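Local coordinates for serine protease inhibitor 4, isoform B (Drosophila melanogaster, PDB 4P0F), which probably inhibits serine- and cysteine-type endopeptidases, and is a serpin seen here in its cleaved form, at residues Ser37-Ala48 with Leu163-Phe171; Leu271-Leu282 with Ala315-Glu326. All blocks are in the same frame, centred on the assembly; numbering follows the deposited sequence.

Contact 1: Ser37-Ala48 with Leu163-Phe171; sequences SPFSIQTCAAMA and LVLVNAIHF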
loop_
_atom_site.group_PDB
_atom_site.type_symbol
_atom_site.label_atom_id
_atom_site.label_comp_id
_atom_site.label_asym_id
_atom_site.label_seq_id
_atom_site.Cartn_x
_atom_site.Cartn_y
_atom_site.Cartn_z
ATOM N N SER A 37 -0.046 -1.389 -0.566
ATOM C CA SER A 37 0.612 -0.189 -0.079
ATOM C C SER A 37 -0.399 0.707 0.613
ATOM O O SER A 37 -1.200 1.370 -0.058
ATOM C CB SER A 37 1.281 0.580 -1.207
ATOM O OG SER A 37 1.792 1.812 -0.727
ATOM N N PRO A 38 -0.378 0.729 1.950
ATOM C CA PRO A 38 -1.325 1.623 2.632
ATOM C C PRO A 38 -1.048 3.088 2.315
ATOM O O PRO A 38 -1.992 3.892 2.226
ATOM C CB PRO A 38 -1.113 1.304 4.115
ATOM C CG PRO A 38 0.190 0.636 4.215
ATOM C CD PRO A 38 0.431 -0.054 2.905
ATOM N N PHE A 39 0.220 3.428 2.111
ATOM C CA PHE A 39 0.593 4.798 1.786
ATOM C C PHE A 39 -0.057 5.238 0.477
ATOM O O PHE A 39 -0.542 6.373 0.358
ATOM C CB PHE A 39 2.106 4.956 1.679
ATOM C CG PHE A 39 2.529 6.359 1.352
ATOM C CD1 PHE A 39 2.631 6.776 0.038
ATOM C CD2 PHE A 39 2.776 7.277 2.357
ATOM C CE1 PHE A 39 2.989 8.080 -0.267
ATOM C CE2 PHE A 39 3.139 8.579 2.054
ATOM C CZ PHE A 39 3.244 8.977 0.733
ATOM N N SER A 40 -0.043 4.350 -0.512
ATOM C CA SER A 40 -0.631 4.640 -1.815
ATOM C C SER A 40 -2.137 4.866 -1.700
ATOM O O SER A 40 -2.702 5.796 -2.309
ATOM C CB SER A 40 -0.331 3.493 -2.787
ATOM O OG SER A 40 -0.994 3.647 -4.020
ATOM N N ILE A 41 -2.788 4.007 -0.929
ATOM C CA ILE A 41 -4.225 4.096 -0.743
ATOM C C ILE A 41 -4.592 5.390 -0.026
ATOM O O ILE A 41 -5.493 6.108 -0.467
ATOM C CB ILE A 41 -4.758 2.869 0.039
ATOM C CG1 ILE A 41 -4.540 1.594 -0.787
ATOM C CG2 ILE A 41 -6.237 3.029 0.369
ATOM C CD1 ILE A 41 -4.682 0.326 -0.008
ATOM N N GLN A 42 -3.919 5.690 1.081
ATOM C CA GLN A 42 -4.256 6.895 1.844
ATOM C C GLN A 42 -4.006 8.172 1.031
ATOM O O GLN A 42 -4.801 9.119 1.080
ATOM C CB GLN A 42 -3.467 6.957 3.141
ATOM C CG GLN A 42 -4.067 7.887 4.178
ATOM C CD GLN A 42 -3.112 8.212 5.309
ATOM O OE1 GLN A 42 -1.952 8.550 5.084
ATOM N NE2 GLN A 42 -3.603 8.118 6.542
ATOM N N THR A 43 -2.912 8.187 0.272
ATOM C CA THR A 43 -2.550 9.336 -0.545
ATOM C C THR A 43 -3.592 9.566 -1.627
ATOM O O THR A 43 -4.054 10.693 -1.819
ATOM C CB THR A 43 -1.159 9.144 -1.179
ATOM O OG1 THR A 43 -0.191 9.002 -0.135
ATOM C CG2 THR A 43 -0.775 10.340 -2.034
ATOM N N CYS A 44 -3.989 8.502 -2.316
ATOM C CA CYS A 44 -4.961 8.642 -3.402
ATOM C C CYS A 44 -6.287 9.142 -2.850
ATOM O O CYS A 44 -6.916 10.048 -3.412
ATOM C CB CYS A 44 -5.170 7.320 -4.124
ATOM S SG CYS A 44 -6.171 7.513 -5.618
ATOM N N ALA A 45 -6.708 8.566 -1.734
ATOM C CA ALA A 45 -7.979 8.944 -1.129
ATOM C C ALA A 45 -7.936 10.358 -0.548
ATOM O O ALA A 45 -8.953 11.069 -0.561
ATOM C CB ALA A 45 -8.366 7.944 -0.064
ATOM N N ALA A 46 -6.777 10.774 -0.036
ATOM C CA ALA A 46 -6.625 12.133 0.475
ATOM C C ALA A 46 -6.727 13.148 -0.663
ATOM O O ALA A 46 -7.274 14.233 -0.481
ATOM C CB ALA A 46 -5.299 12.296 1.211
ATOM N N MET A 47 -6.190 12.805 -1.830
ATOM C CA MET A 47 -6.338 13.665 -3.001
ATOM C C MET A 47 -7.809 13.843 -3.335
ATOM O O MET A 47 -8.252 14.956 -3.646
ATOM C CB MET A 47 -5.576 13.098 -4.209
ATOM C CG MET A 47 -4.059 13.269 -4.095
ATOM S SD MET A 47 -3.155 12.900 -5.611
ATOM C CE MET A 47 -3.350 11.139 -5.682
ATOM N N ALA A 48 -8.572 12.761 -3.275
ATOM C CA ALA A 48 -10.001 12.863 -3.552
ATOM C C ALA A 48 -10.670 13.730 -2.500
ATOM O O ALA A 48 -11.548 14.534 -2.825
ATOM C CB ALA A 48 -10.643 11.494 -3.604
ATOM N N LEU A 163 -13.070 12.040 -13.730
ATOM C CA LEU A 163 -11.640 12.016 -13.505
ATOM C C LEU A 163 -11.201 10.738 -12.841
ATOM O O LEU A 163 -12.001 10.037 -12.237
ATOM C CB LEU A 163 -11.205 13.223 -12.679
ATOM C CG LEU A 163 -11.884 13.403 -11.332
ATOM C CD1 LEU A 163 -11.085 12.730 -10.212
ATOM C CD2 LEU A 163 -12.053 14.873 -11.061
ATOM N N VAL A 164 -9.918 10.434 -13.002
ATOM C CA VAL A 164 -9.290 9.322 -12.305
ATOM C C VAL A 164 -8.063 9.854 -11.601
ATOM O O VAL A 164 -7.199 10.463 -12.228
ATOM C CB VAL A 164 -8.891 8.181 -13.255
ATOM C CG1 VAL A 164 -8.178 7.054 -12.490
ATOM C CG2 VAL A 164 -10.107 7.638 -13.968
ATOM N N LEU A 165 -8.014 9.636 -10.293
ATOM C CA LEU A 165 -6.873 10.002 -9.467
ATOM C C LEU A 165 -6.008 8.779 -9.279
ATOM O O LEU A 165 -6.531 7.719 -8.958
ATOM C CB LEU A 165 -7.329 10.530 -8.105
ATOM C CG LEU A 165 -7.805 11.979 -8.083
ATOM C CD1 LEU A 165 -8.577 12.272 -6.825
ATOM C CD2 LEU A 165 -6.608 12.911 -8.182
ATOM N N VAL A 166 -4.702 8.923 -9.494
ATOM C CA VAL A 166 -3.797 7.790 -9.373
ATOM C C VAL A 166 -2.577 8.124 -8.538
ATOM O O VAL A 166 -1.972 9.180 -8.681
ATOM C CB VAL A 166 -3.334 7.279 -10.751
ATOM C CG1 VAL A 166 -2.561 5.987 -10.595
ATOM C CG2 VAL A 166 -4.538 7.058 -11.657
ATOM N N ASN A 167 -2.243 7.199 -7.643
ATOM C CA ASN A 167 -0.959 7.190 -6.973
ATOM C C ASN A 167 -0.219 5.923 -7.343
ATOM O O ASN A 167 -0.805 4.852 -7.325
ATOM C CB ASN A 167 -1.102 7.245 -5.453
ATOM C CG ASN A 167 0.219 7.012 -4.761
ATOM O OD1 ASN A 167 0.595 5.863 -4.450
ATOM N ND2 ASN A 167 0.959 8.089 -4.550
ATOM N N ALA A 168 1.067 6.052 -7.655
ATOM C CA ALA A 168 1.917 4.891 -7.911
ATOM C C ALA A 168 3.139 4.971 -7.014
ATOM O O ALA A 168 3.608 6.060 -6.697
ATOM C CB ALA A 168 2.322 4.826 -9.372
ATOM N N ILE A 169 3.631 3.815 -6.583
ATOM C CA ILE A 169 4.814 3.754 -5.733
ATOM C C ILE A 169 5.700 2.594 -6.175
ATOM O O ILE A 169 5.213 1.522 -6.530
ATOM C CB ILE A 169 4.411 3.624 -4.234
ATOM C CG1 ILE A 169 5.641 3.497 -3.328
ATOM C CG2 ILE A 169 3.456 2.453 -4.026
ATOM C CD1 ILE A 169 5.320 3.742 -1.846
ATOM N N HIS A 170 7.005 2.845 -6.199
ATOM C CA HIS A 170 7.976 1.824 -6.579
ATOM C C HIS A 170 9.144 1.833 -5.625
ATOM O O HIS A 170 9.698 2.883 -5.314
ATOM C CB HIS A 170 8.476 2.044 -7.999
ATOM C CG HIS A 170 9.492 1.032 -8.434
ATOM N ND1 HIS A 170 10.843 1.296 -8.447
ATOM C CD2 HIS A 170 9.350 -0.253 -8.838
ATOM C CE1 HIS A 170 11.495 0.216 -8.854
ATOM N NE2 HIS A 170 10.614 -0.734 -9.099
ATOM N N PHE A 171 9.517 0.637 -5.185
ATOM C CA PHE A 171 10.635 0.439 -4.273
ATOM C C PHE A 171 11.571 -0.618 -4.821
ATOM O O PHE A 171 11.132 -1.686 -5.242
ATOM C CB PHE A 171 10.128 0.028 -2.901
ATOM C CG PHE A 171 11.208 -0.438 -1.971
ATOM C CD1 PHE A 171 12.090 0.459 -1.404
ATOM C CD2 PHE A 171 11.334 -1.780 -1.670
ATOM C CE1 PHE A 171 13.090 0.023 -0.544
ATOM C CE2 PHE A 171 12.330 -2.224 -0.805
ATOM C CZ PHE A 171 13.203 -1.319 -0.245
#
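The Phe39 ring meets Ile169 CD1 obliquely, and on one of its faces lies Thr43 OG1 from the next helical turn, 3.3 Å above the ring plane and offset toward the rim, held by its donation to Phe39 O. The second flat group, the Asn167 carboxamide, is held at both ends. Its OD1 accepts from Ser40 OG at 2.8 Å, with a C=O...donor angle of 127° and the hydroxyl a little off the carbonyl plane; ND2 donates onward to Asn95 and also lies against Thr43 CG2. With CG anti to the backbone N (chi1 171°), the amide stands off the strand toward the helix. This is the serpin arrangement in which helix B, here 38-49, lies behind central strand 161-174 of beta-sheet A, the two running roughly antiparallel. Ser37 OG caps the helix by accepting from Ser40 N at 3.1 Å, is also hydrogen-bonded to Leu372 O, and rests on Ile169 CG2. Further along, Cys44 SG sits 3.4 Å from Leu165 O. Leu165 splays its two methyls under the last turn: CD1 is 3.6 Å from Ala48 N, and CD2 touches Met47 CB. Bent at chi3 (-71°), Met47 brings CE to within 3.8 Å of Val166 O.

Contact 2: Leu271-Leu282 with Ala315-Glu326; sequences LPRFKAEFQVEL and AIIHKAFIEVNE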
loop_
_atom_site.group_PDB
_atom_site.type_symbol
_atom_site.label_atom_id
_atom_site.label_comp_id
_atom_site.label_asym_id
_atom_site.label_seq_id
_atom_site.Cartn_x
_atom_site.Cartn_y
_atom_site.Cartn_z
ATOM N N LEU A 271 14.652 -17.323 5.540
ATOM C CA LEU A 271 13.563 -16.564 4.927
ATOM C C LEU A 271 13.262 -17.125 3.547
ATOM O O LEU A 271 14.186 -17.355 2.778
ATOM C CB LEU A 271 13.945 -15.088 4.816
ATOM C CG LEU A 271 12.876 -14.126 4.309
ATOM C CD1 LEU A 271 11.757 -14.011 5.335
ATOM C CD2 LEU A 271 13.502 -12.777 4.056
ATOM N N PRO A 272 11.979 -17.346 3.222
ATOM C CA PRO A 272 11.692 -17.821 1.861
ATOM C C PRO A 272 12.022 -16.780 0.805
ATOM O O PRO A 272 11.849 -15.580 1.030
ATOM C CB PRO A 272 10.179 -18.096 1.879
ATOM C CG PRO A 272 9.772 -18.069 3.325
ATOM C CD PRO A 272 10.754 -17.192 4.026
ATOM N N ARG A 273 12.510 -17.253 -0.335
ATOM C CA ARG A 273 12.616 -16.449 -1.533
ATOM C C ARG A 273 11.232 -16.481 -2.185
ATOM O O ARG A 273 10.837 -17.501 -2.750
ATOM C CB ARG A 273 13.709 -17.006 -2.462
ATOM C CG ARG A 273 14.020 -16.156 -3.690
ATOM C CD ARG A 273 15.221 -16.716 -4.486
ATOM N NE ARG A 273 14.902 -17.989 -5.115
ATOM C CZ ARG A 273 15.754 -18.992 -5.305
ATOM N NH1 ARG A 273 17.023 -18.924 -4.888
ATOM N NH2 ARG A 273 15.322 -20.088 -5.909
ATOM N N PHE A 274 10.484 -15.388 -2.079
ATOM C CA PHE A 274 9.082 -15.416 -2.491
ATOM C C PHE A 274 8.664 -14.177 -3.249
ATOM O O PHE A 274 9.343 -13.152 -3.234
ATOM C CB PHE A 274 8.174 -15.610 -1.261
ATOM C CG PHE A 274 7.987 -14.366 -0.415
ATOM C CD1 PHE A 274 8.869 -14.058 0.605
ATOM C CD2 PHE A 274 6.898 -13.531 -0.623
ATOM C CE1 PHE A 274 8.685 -12.925 1.395
ATOM C CE2 PHE A 274 6.712 -12.397 0.153
ATOM C CZ PHE A 274 7.602 -12.091 1.164
ATOM N N LYS A 275 7.540 -14.295 -3.939
ATOM C CA LYS A 275 6.936 -13.146 -4.594
ATOM C C LYS A 275 5.438 -13.234 -4.383
ATOM O O LYS A 275 4.899 -14.312 -4.132
ATOM C CB LYS A 275 7.301 -13.101 -6.077
ATOM C CG LYS A 275 6.572 -14.084 -6.957
ATOM C CD LYS A 275 7.033 -13.940 -8.408
ATOM C CE LYS A 275 6.351 -14.947 -9.316
ATOM N NZ LYS A 275 6.975 -14.998 -10.670
ATOM N N ALA A 276 4.767 -12.090 -4.447
ATOM C CA ALA A 276 3.323 -12.063 -4.312
ATOM C C ALA A 276 2.758 -10.927 -5.151
ATOM O O ALA A 276 3.416 -9.910 -5.354
ATOM C CB ALA A 276 2.927 -11.920 -2.851
ATOM N N GLU A 277 1.550 -11.131 -5.665
ATOM C CA GLU A 277 0.830 -10.105 -6.411
ATOM C C GLU A 277 -0.594 -10.108 -5.895
ATOM O O GLU A 277 -1.151 -11.175 -5.638
ATOM C CB GLU A 277 0.854 -10.378 -7.911
ATOM C CG GLU A 277 2.155 -10.959 -8.423
ATOM C CD GLU A 277 2.200 -11.039 -9.939
ATOM O OE1 GLU A 277 1.418 -10.319 -10.599
ATOM O OE2 GLU A 277 3.016 -11.825 -10.468
ATOM N N PHE A 278 -1.195 -8.928 -5.758
ATOM C CA PHE A 278 -2.515 -8.818 -5.168
ATOM C C PHE A 278 -3.254 -7.665 -5.815
ATOM O O PHE A 278 -2.661 -6.621 -6.097
ATOM C CB PHE A 278 -2.402 -8.606 -3.658
ATOM C CG PHE A 278 -3.720 -8.545 -2.940
ATOM C CD1 PHE A 278 -4.468 -9.693 -2.735
ATOM C CD2 PHE A 278 -4.196 -7.349 -2.447
ATOM C CE1 PHE A 278 -5.664 -9.641 -2.066
ATOM C CE2 PHE A 278 -5.395 -7.300 -1.769
ATOM C CZ PHE A 278 -6.126 -8.438 -1.583
ATOM N N GLN A 279 -4.534 -7.880 -6.090
ATOM C CA GLN A 279 -5.371 -6.823 -6.635
ATOM C C GLN A 279 -6.745 -6.891 -5.999
ATOM O O GLN A 279 -7.263 -7.978 -5.721
ATOM C CB GLN A 279 -5.469 -6.925 -8.149
ATOM C CG GLN A 279 -6.113 -8.173 -8.693
ATOM C CD GLN A 279 -6.058 -8.217 -10.216
ATOM O OE1 GLN A 279 -4.997 -8.425 -10.809
ATOM N NE2 GLN A 279 -7.198 -7.997 -10.853
ATOM N N VAL A 280 -7.323 -5.720 -5.771
ATOM C CA VAL A 280 -8.598 -5.618 -5.100
ATOM C C VAL A 280 -9.277 -4.302 -5.442
ATOM O O VAL A 280 -8.603 -3.285 -5.648
ATOM C CB VAL A 280 -8.431 -5.725 -3.561
ATOM C CG1 VAL A 280 -7.591 -4.573 -3.021
ATOM C CG2 VAL A 280 -9.775 -5.786 -2.864
ATOM N N GLU A 281 -10.603 -4.339 -5.540
ATOM C CA GLU A 281 -11.396 -3.127 -5.642
ATOM C C GLU A 281 -11.811 -2.803 -4.199
ATOM O O GLU A 281 -12.363 -3.656 -3.497
ATOM C CB GLU A 281 -12.595 -3.314 -6.591
ATOM C CG GLU A 281 -13.235 -2.009 -7.071
ATOM C CD GLU A 281 -14.060 -1.332 -6.007
ATOM O OE1 GLU A 281 -14.642 -2.048 -5.176
ATOM O OE2 GLU A 281 -14.141 -0.087 -6.007
ATOM N N LEU A 282 -11.489 -1.593 -3.750
ATOM C CA LEU A 282 -11.498 -1.265 -2.318
ATOM C C LEU A 282 -12.800 -0.646 -1.792
ATOM O O LEU A 282 -12.851 -0.235 -0.635
ATOM C CB LEU A 282 -10.340 -0.311 -2.011
ATOM C CG LEU A 282 -8.938 -0.923 -1.971
ATOM C CD1 LEU A 282 -7.895 0.156 -1.868
ATOM C CD2 LEU A 282 -8.805 -1.878 -0.786
ATOM N N ALA A 315 -15.224 3.535 -8.613
ATOM C CA ALA A 315 -14.294 2.446 -8.334
ATOM C C ALA A 315 -13.046 2.936 -7.627
ATOM O O ALA A 315 -12.577 4.046 -7.868
ATOM C CB ALA A 315 -13.912 1.737 -9.626
ATOM N N ILE A 316 -12.509 2.094 -6.740
ATOM C CA ILE A 316 -11.182 2.298 -6.182
ATOM C C ILE A 316 -10.431 0.998 -6.398
ATOM O O ILE A 316 -10.818 -0.022 -5.842
ATOM C CB ILE A 316 -11.185 2.631 -4.673
ATOM C CG1 ILE A 316 -12.120 3.800 -4.366
ATOM C CG2 ILE A 316 -9.757 2.923 -4.207
ATOM C CD1 ILE A 316 -12.199 4.162 -2.878
ATOM N N ILE A 317 -9.401 1.020 -7.239
ATOM C CA ILE A 317 -8.688 -0.206 -7.592
ATOM C C ILE A 317 -7.261 -0.125 -7.075
ATOM O O ILE A 317 -6.585 0.875 -7.263
ATOM C CB ILE A 317 -8.688 -0.442 -9.113
ATOM C CG1 ILE A 317 -10.125 -0.593 -9.621
ATOM C CG2 ILE A 317 -7.892 -1.683 -9.451
ATOM C CD1 ILE A 317 -10.288 -0.360 -11.106
ATOM N N HIS A 318 -6.814 -1.185 -6.411
ATOM C CA HIS A 318 -5.464 -1.237 -5.892
ATOM C C HIS A 318 -4.797 -2.496 -6.375
ATOM O O HIS A 318 -5.389 -3.577 -6.324
ATOM C CB HIS A 318 -5.460 -1.198 -4.369
ATOM C CG HIS A 318 -4.094 -1.105 -3.770
ATOM N ND1 HIS A 318 -3.348 0.053 -3.790
ATOM C CD2 HIS A 318 -3.343 -2.024 -3.117
ATOM C CE1 HIS A 318 -2.202 -0.154 -3.167
ATOM N NE2 HIS A 318 -2.171 -1.407 -2.754
ATOM N N LYS A 319 -3.569 -2.345 -6.844
ATOM C CA LYS A 319 -2.760 -3.491 -7.252
ATOM C C LYS A 319 -1.376 -3.356 -6.669
ATOM O O LYS A 319 -0.824 -2.263 -6.636
ATOM C CB LYS A 319 -2.679 -3.592 -8.772
ATOM C CG LYS A 319 -3.967 -3.987 -9.454
ATOM C CD LYS A 319 -3.684 -4.540 -10.863
ATOM C CE LYS A 319 -4.980 -4.809 -11.630
ATOM N NZ LYS A 319 -4.801 -5.296 -13.044
ATOM N N ALA A 320 -0.805 -4.475 -6.226
ATOM C CA ALA A 320 0.521 -4.452 -5.626
ATOM C C ALA A 320 1.307 -5.726 -5.954
ATOM O O ALA A 320 0.740 -6.767 -6.300
ATOM C CB ALA A 320 0.413 -4.254 -4.131
ATOM N N PHE A 321 2.627 -5.588 -5.882
ATOM C CA PHE A 321 3.575 -6.639 -6.239
ATOM C C PHE A 321 4.771 -6.551 -5.311
ATOM O O PHE A 321 5.197 -5.454 -4.967
ATOM C CB PHE A 321 4.034 -6.485 -7.692
ATOM C CG PHE A 321 5.170 -7.397 -8.073
ATOM C CD1 PHE A 321 6.486 -7.006 -7.885
ATOM C CD2 PHE A 321 4.919 -8.650 -8.586
ATOM C CE1 PHE A 321 7.528 -7.850 -8.216
ATOM C CE2 PHE A 321 5.963 -9.502 -8.918
ATOM C CZ PHE A 321 7.261 -9.094 -8.740
ATOM N N ILE A 322 5.321 -7.700 -4.924
ATOM C CA ILE A 322 6.567 -7.719 -4.171
ATOM C C ILE A 322 7.362 -8.974 -4.538
ATOM O O ILE A 322 6.784 -10.030 -4.788
ATOM C CB ILE A 322 6.315 -7.663 -2.641
ATOM C CG1 ILE A 322 7.639 -7.533 -1.878
ATOM C CG2 ILE A 322 5.545 -8.882 -2.169
ATOM C CD1 ILE A 322 7.457 -7.048 -0.423
ATOM N N GLU A 323 8.679 -8.827 -4.624
ATOM C CA GLU A 323 9.593 -9.964 -4.763
ATOM C C GLU A 323 10.693 -9.782 -3.743
ATOM O O GLU A 323 11.240 -8.694 -3.601
ATOM C CB GLU A 323 10.172 -10.063 -6.182
ATOM C CG GLU A 323 11.161 -8.953 -6.549
ATOM C CD GLU A 323 12.584 -9.201 -6.041
ATOM O OE1 GLU A 323 12.890 -10.331 -5.607
ATOM O OE2 GLU A 323 13.392 -8.248 -6.061
ATOM N N VAL A 324 10.997 -10.861 -3.025
ATOM C CA VAL A 324 12.023 -10.875 -2.000
ATOM C C VAL A 324 13.032 -11.973 -2.342
ATOM O O VAL A 324 12.654 -13.133 -2.472
ATOM C CB VAL A 324 11.414 -11.141 -0.616
ATOM C CG1 VAL A 324 12.505 -11.243 0.464
ATOM C CG2 VAL A 324 10.416 -10.053 -0.274
ATOM N N ASN A 325 14.298 -11.602 -2.504
ATOM C CA ASN A 325 15.339 -12.577 -2.841
ATOM C C ASN A 325 16.656 -12.261 -2.148
ATOM O O ASN A 325 16.698 -11.480 -1.200
ATOM C CB ASN A 325 15.527 -12.656 -4.363
ATOM C CG ASN A 325 16.091 -11.383 -4.970
ATOM O OD1 ASN A 325 16.500 -10.462 -4.271
ATOM N ND2 ASN A 325 16.112 -11.331 -6.303
ATOM N N GLU A 326 17.735 -12.885 -2.605
ATOM C CA GLU A 326 18.981 -12.817 -1.873
ATOM C C GLU A 326 19.602 -11.428 -1.899
ATOM O O GLU A 326 20.365 -11.072 -0.998
ATOM C CB GLU A 326 19.973 -13.839 -2.438
ATOM C CG GLU A 326 19.629 -15.299 -2.136
ATOM C CD GLU A 326 18.680 -15.937 -3.150
ATOM O OE1 GLU A 326 18.093 -15.218 -3.987
ATOM O OE2 GLU A 326 18.542 -17.180 -3.106
#
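Backbone bonds join Phe274-Glu281 and Ala315-Val324 into an antiparallel ladder, the pairing of strands 5 and 6 of serpin beta-sheet A. Ala276 with Ile322, Phe278 with Ala320 and Val280 with His318 are hydrogen-bonded pairs; Glu277 with Phe321 and Gln279 with Lys319 are non-hydrogen-bonded pairs between them. Leu282 N extends the ladder to Ile316 O at 2.7 Å, while the bond from Phe274 N to Val324 O is weak.

Two carboxylates finish the ends. Glu281, bent at chi2 (-74°), folds OE2 back to accept from Ile316 N at 2.8 Å on its anti side, and OE2 also bonds Ser283 OG. With an alanine in place of Glu281, Ile316 N would probably lose its acceptor and the Ser283 hydroxyl its mate. At the other end Arg273 NH1 makes a salt bridge of 2.9 Å to the syn lone pair of Glu326 OE2, near the guanidinium plane; Thr184 OG1 is a second partner of OE2.

Apolar contacts line the buried face. Val324 CB stands 4.3 Å from the Phe274 ring centroid in an off-centre CH-pi contact, Ile322 CG2 meets Ala276 CB, and Leu282 CD1 packs on His318 CB at 3.7 Å. On the face of Glu277 and Gln279, side chains run alongside their neighbours: Glu277 CG touches the Phe321 ring edge at CD2 (3.6 Å), and Gln279 CB lies 3.5 Å from Lys319 CG, whose NZ continues to the carbonyls of Lys149 and Asp150.

The chemistry is two-sided: mostly apolar side chains turn to the interior, with His318 the polar exception, its ring nitrogens bonded to Ser37 N and Thr335 OG1; the outer face has mostly long polar or charged chains beside Phe321 and Ile317. The ladder sets the register; the two carboxylates probably help hold its ends.

From the N terminus, helix 38-49 comes first, and contact 1 closes a 114-residue excursion, more helix than strand, when strand 161-174 returns to pack against it. Contact 2 opens only later and closes a shorter loop of 32 residues containing helix 283-288. The two are in series, neither nesting nor crossing. They meet in space at the start of helix 38-49, where Ser37 N lies 3.1 Å from His318 NE2, a probable hydrogen bond, and Ile41 packs on Leu282. Strand 328-341, the inserted reactive-centre loop of a cleaved serpin, runs between strands 161-174 and 311-324; its Thr335 hydrogen-bonds both Ser40 and His318, joining the contacts in the shutter region.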